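Local coordinates for protein EH1AB1 (Metagenome, PDB 6I8F) that hydrolyses esters, probably by the serine-hydrolase route usual for enzymes of the alpha/beta hydrolase fold, at residues 135-140 against 233-238; 197-202 against 258-263. All coordinates share one frame; numbering follows the deposited sequence.

Contact 1. Residues 135-140 against 233-238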
# COMPACT_ATOMS: atom_id res chain seq x y z
N LEU A 135 -31.42 0.50 2.15
CA LEU A 135 -31.13 -0.69 1.36
C LEU A 135 -32.30 -1.02 0.42
O LEU A 135 -33.47 -0.69 0.70
CB LEU A 135 -30.84 -1.85 2.32
CG LEU A 135 -29.67 -1.66 3.29
CD1 LEU A 135 -29.69 -2.72 4.38
CD2 LEU A 135 -28.34 -1.69 2.55
N ALA A 136 -31.96 -1.68 -0.69
CA ALA A 136 -32.91 -2.34 -1.61
C ALA A 136 -33.28 -3.71 -1.03
O ALA A 136 -32.49 -4.28 -0.28
CB ALA A 136 -32.26 -2.49 -2.97
N PRO A 137 -34.45 -4.26 -1.39
CA PRO A 137 -35.35 -3.74 -2.42
C PRO A 137 -36.23 -2.56 -2.00
O PRO A 137 -36.80 -1.90 -2.86
CB PRO A 137 -36.24 -4.94 -2.80
CG PRO A 137 -36.21 -5.82 -1.59
CD PRO A 137 -34.83 -5.62 -1.01
N GLU A 138 -36.30 -2.28 -0.70
CA GLU A 138 -37.24 -1.31 -0.15
C GLU A 138 -36.91 0.08 -0.73
O GLU A 138 -37.81 0.86 -1.05
CB GLU A 138 -37.18 -1.30 1.38
CG GLU A 138 -37.64 -2.59 2.03
CD GLU A 138 -36.59 -3.68 2.22
OE1 GLU A 138 -35.54 -3.64 1.56
OE2 GLU A 138 -36.85 -4.60 3.03
N HIS A 139 -35.62 0.37 -0.85
CA HIS A 139 -35.14 1.67 -1.31
C HIS A 139 -34.09 1.43 -2.39
O HIS A 139 -32.88 1.37 -2.10
CB HIS A 139 -34.59 2.47 -0.12
CG HIS A 139 -35.50 2.47 1.06
ND1 HIS A 139 -36.70 3.16 1.06
CD2 HIS A 139 -35.42 1.84 2.26
CE1 HIS A 139 -37.30 2.98 2.22
NE2 HIS A 139 -36.54 2.17 2.97
N PRO A 140 -34.53 1.19 -3.65
CA PRO A 140 -33.63 0.78 -4.72
C PRO A 140 -32.77 1.95 -5.21
O PRO A 140 -32.98 3.08 -4.81
CB PRO A 140 -34.56 0.27 -5.83
CG PRO A 140 -35.90 0.94 -5.57
CD PRO A 140 -35.93 1.26 -4.09
N TRP A 233 -29.18 -7.94 -7.68
CA TRP A 233 -29.20 -7.04 -8.80
C TRP A 233 -30.62 -6.53 -9.08
O TRP A 233 -30.81 -5.33 -9.32
CB TRP A 233 -28.57 -7.73 -10.02
CG TRP A 233 -28.50 -6.83 -11.22
CD1 TRP A 233 -29.37 -6.81 -12.27
CD2 TRP A 233 -27.55 -5.78 -11.45
NE1 TRP A 233 -29.01 -5.83 -13.15
CE2 TRP A 233 -27.90 -5.18 -12.68
CE3 TRP A 233 -26.45 -5.28 -10.75
CZ2 TRP A 233 -27.18 -4.12 -13.22
CZ3 TRP A 233 -25.73 -4.24 -11.29
CH2 TRP A 233 -26.09 -3.66 -12.51
N GLU A 234 -31.61 -7.42 -9.01
CA GLU A 234 -32.99 -7.11 -9.40
C GLU A 234 -33.71 -6.35 -8.29
O GLU A 234 -34.70 -5.67 -8.54
CB GLU A 234 -33.72 -8.40 -9.77
CG GLU A 234 -33.15 -9.04 -11.03
CD GLU A 234 -33.94 -10.18 -11.64
OE1 GLU A 234 -34.77 -10.78 -10.94
OE2 GLU A 234 -33.72 -10.45 -12.83
N ALA A 235 -33.20 -6.47 -7.06
CA ALA A 235 -33.73 -5.72 -5.95
C ALA A 235 -33.31 -4.25 -6.09
O ALA A 235 -34.08 -3.33 -5.77
CB ALA A 235 -33.25 -6.34 -4.66
N TYR A 236 -32.09 -4.04 -6.59
CA TYR A 236 -31.40 -2.74 -6.52
C TYR A 236 -31.67 -1.87 -7.76
O TYR A 236 -31.90 -0.68 -7.65
CB TYR A 236 -29.90 -3.01 -6.35
CG TYR A 236 -29.01 -1.79 -6.30
CD1 TYR A 236 -29.27 -0.74 -5.43
CD2 TYR A 236 -27.90 -1.70 -7.12
CE1 TYR A 236 -28.45 0.37 -5.38
CE2 TYR A 236 -27.06 -0.60 -7.08
CZ TYR A 236 -27.33 0.44 -6.20
OH TYR A 236 -26.51 1.52 -6.15
N VAL A 237 -31.60 -2.48 -8.95
CA VAL A 237 -31.52 -1.72 -10.19
C VAL A 237 -32.86 -1.76 -10.91
O VAL A 237 -33.32 -2.83 -11.30
CB VAL A 237 -30.39 -2.24 -11.10
CG1 VAL A 237 -30.24 -1.36 -12.33
CG2 VAL A 237 -29.07 -2.32 -10.34
N PRO A 238 -33.51 -0.60 -11.12
CA PRO A 238 -34.69 -0.53 -11.99
C PRO A 238 -34.37 -0.98 -13.42
O PRO A 238 -33.33 -0.60 -13.98
CB PRO A 238 -35.10 0.95 -11.98
CG PRO A 238 -34.47 1.50 -10.70
CD PRO A 238 -33.20 0.70 -10.52
O HOH W 1 -36.65 -2.89 -5.46
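The flat group at this contact is the ring of Y236, and A136 CB sits at its edge, near the ring plane. P140 also lies close to this ring, approaching it obliquely through its carbonyl carbon. Outside the two segments, the Y236 ring stacks with F105, and its side chain touches P144 and I145 of helix 143-157. CB of Y236 leaves the helix away from 135-140, yet lies 4.2 Å from A136 CB; with CG anti to the backbone N (chi1 178°) the ring keeps its edge beside that methyl. The methyl of A136 points at the last turn of helix 230-236. A136 CB lies 3.7 Å from Y236 CA and 3.4 Å from A235 O. A235 points toward the loop. The peptide bond before P137 is cis, and CB of this proline meets A235 CB at 3.8 Å. P140 CB touches the end of the helix, 3.4 Å from Y236 O and close to A235 O as well. The polar link is a water. It donates to P137 O at 2.8 Å and to A235 O at 2.6 Å, bridging the two backbones. E138 makes a salt bridge to R47 of helix 43-55. H43 and R47 of that helix also touch P137, and H43 touches A235. The contact thus joins the loop between strand 127-132 and helix 143-157 to the C-terminal end of helix 230-236. Small apolar groups allow the close approach of the backbones, and two carbonyls that cannot bond to each other are joined through the shared water.

Contact 2. Residues 197-202 against 258-263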
# COMPACT_ATOMS: atom_id res chain seq x y z
N ALA A 197 -10.67 13.60 1.49
CA ALA A 197 -9.22 13.73 1.40
C ALA A 197 -8.56 12.39 0.99
O ALA A 197 -7.37 12.35 0.66
CB ALA A 197 -8.70 14.18 2.74
N PHE A 198 -9.32 11.29 1.05
CA PHE A 198 -8.77 9.94 0.84
C PHE A 198 -9.93 8.99 0.58
O PHE A 198 -11.03 9.25 1.07
CB PHE A 198 -7.95 9.53 2.07
CG PHE A 198 -7.22 8.21 2.00
CD1 PHE A 198 -7.80 7.05 2.49
CD2 PHE A 198 -5.94 8.13 1.49
CE1 PHE A 198 -7.12 5.84 2.46
CE2 PHE A 198 -5.25 6.93 1.47
CZ PHE A 198 -5.84 5.78 1.95
N GLN A 199 -9.69 7.93 -0.19
CA GLN A 199 -10.71 6.92 -0.47
C GLN A 199 -10.11 5.52 -0.26
O GLN A 199 -9.07 5.18 -0.82
CB GLN A 199 -11.33 7.10 -1.86
CG GLN A 199 -10.35 7.02 -3.03
CD GLN A 199 -10.99 7.30 -4.37
OE1 GLN A 199 -12.04 6.75 -4.71
NE2 GLN A 199 -10.38 8.18 -5.15
N MET A 200 -10.77 4.72 0.58
CA MET A 200 -10.34 3.37 0.89
C MET A 200 -11.32 2.40 0.22
O MET A 200 -12.42 2.19 0.70
CB MET A 200 -10.28 3.13 2.40
CG MET A 200 -9.92 1.70 2.78
SD MET A 200 -10.25 1.32 4.53
CE MET A 200 -9.12 2.45 5.34
N LEU A 201 -10.91 1.85 -0.93
CA LEU A 201 -11.77 1.00 -1.74
C LEU A 201 -11.36 -0.47 -1.56
O LEU A 201 -10.34 -0.91 -2.09
CB LEU A 201 -11.70 1.44 -3.20
CG LEU A 201 -11.79 2.95 -3.47
CD1 LEU A 201 -11.71 3.20 -4.97
CD2 LEU A 201 -13.05 3.56 -2.89
N ILE A 202 -12.15 -1.20 -0.79
CA ILE A 202 -11.91 -2.62 -0.49
C ILE A 202 -12.76 -3.46 -1.47
O ILE A 202 -13.98 -3.44 -1.40
CB ILE A 202 -12.24 -2.95 0.97
CG1 ILE A 202 -11.54 -2.02 1.97
CG2 ILE A 202 -11.97 -4.42 1.25
CD1 ILE A 202 -10.03 -1.92 1.80
N GLY A 258 -8.30 14.99 -10.20
CA GLY A 258 -9.00 15.69 -9.14
C GLY A 258 -9.68 14.76 -8.14
O GLY A 258 -10.34 15.24 -7.23
N LEU A 259 -9.55 13.44 -8.31
CA LEU A 259 -10.08 12.49 -7.35
C LEU A 259 -9.07 12.32 -6.23
O LEU A 259 -7.87 12.51 -6.44
CB LEU A 259 -10.38 11.17 -8.05
CG LEU A 259 -11.54 11.20 -9.05
CD1 LEU A 259 -11.75 9.83 -9.67
CD2 LEU A 259 -12.83 11.71 -8.39
N PRO A 260 -9.51 12.00 -4.99
CA PRO A 260 -8.59 11.95 -3.86
C PRO A 260 -7.65 10.75 -3.83
O PRO A 260 -7.92 9.72 -4.45
CB PRO A 260 -9.50 11.89 -2.63
CG PRO A 260 -10.85 11.46 -3.13
CD PRO A 260 -10.91 11.75 -4.61
N PRO A 261 -6.52 10.84 -3.10
CA PRO A 261 -5.61 9.70 -2.94
C PRO A 261 -6.38 8.47 -2.44
O PRO A 261 -7.37 8.60 -1.74
CB PRO A 261 -4.59 10.20 -1.91
CG PRO A 261 -4.63 11.71 -2.03
CD PRO A 261 -6.06 12.04 -2.40
N ALA A 262 -5.92 7.29 -2.83
CA ALA A 262 -6.70 6.10 -2.71
C ALA A 262 -5.83 4.94 -2.22
O ALA A 262 -4.62 4.93 -2.43
CB ALA A 262 -7.31 5.76 -4.06
N PHE A 263 -6.49 4.01 -1.53
CA PHE A 263 -6.04 2.67 -1.28
C PHE A 263 -7.05 1.74 -1.95
O PHE A 263 -8.24 1.82 -1.63
CB PHE A 263 -5.93 2.43 0.22
CG PHE A 263 -5.62 1.01 0.62
CD1 PHE A 263 -4.31 0.57 0.70
CD2 PHE A 263 -6.62 0.12 0.94
CE1 PHE A 263 -4.01 -0.73 1.08
CE2 PHE A 263 -6.33 -1.19 1.30
CZ PHE A 263 -5.02 -1.60 1.39
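Q199 reaches P260 because CG stands between the backbone N and the carbonyl carbon (chi1 60°) and the chain runs extended to CD. This carries the amide past A262, with Q199 CG 3.4 Å from A262 CB. Q199 NE2 then donates to P260 O at 3.0 Å. The bond is nearly straight at NE2 (170°) and lies in the amide plane, but it meets the carbonyl from a tilt of 23° off the carbonyl plane. With CG anti to the backbone N in both, F198 and F263 run side by side, and F198 CZ rests 3.8 Å from F263 CB. The backbones pair as parallel neighbours in the central sheet of the alpha/beta hydrolase fold, strand 198-202 beside strand 262-267. Q199 N donates to P261 O, and Q199 O accepts from F263 N at 2.9 Å. F263 O then receives L201 N at 2.8 Å. Q199 and A262 share one face of the sheet, where L283 of helix 273-285 touches both. An alanine in place of Q199 would probably leave P260 O without this amide donor and open a gap beside A262 CB. M200 and F263 share the other face, against A319 of helix 310-327. M200 CG lies 4.1 Å from F263 CD2. I202 CD1 meets the F263 ring at its edge, in plane, 3.8 Å from CE2.

Overall arrangement
Both contacts are largely buried, but they lie in different parts of the fold, one in the central sheet, the other where a loop meets a helix end. The centre of contact 2 lies about 13 Å from the centre of the chain, that of contact 1 about 17 Å. The centres of the two contacts are about 26 Å apart, and they do not touch. They share no helix or strand, though helix 230-236 and strand 262-267 are successive elements of the chain. Direct hydrogen bonds, mostly between backbones, hold contact 2, and large side chains pack beside them. Contact 1 relies on small apolar groups and one bridging water. It also buries less surface, 240 against 477 Å².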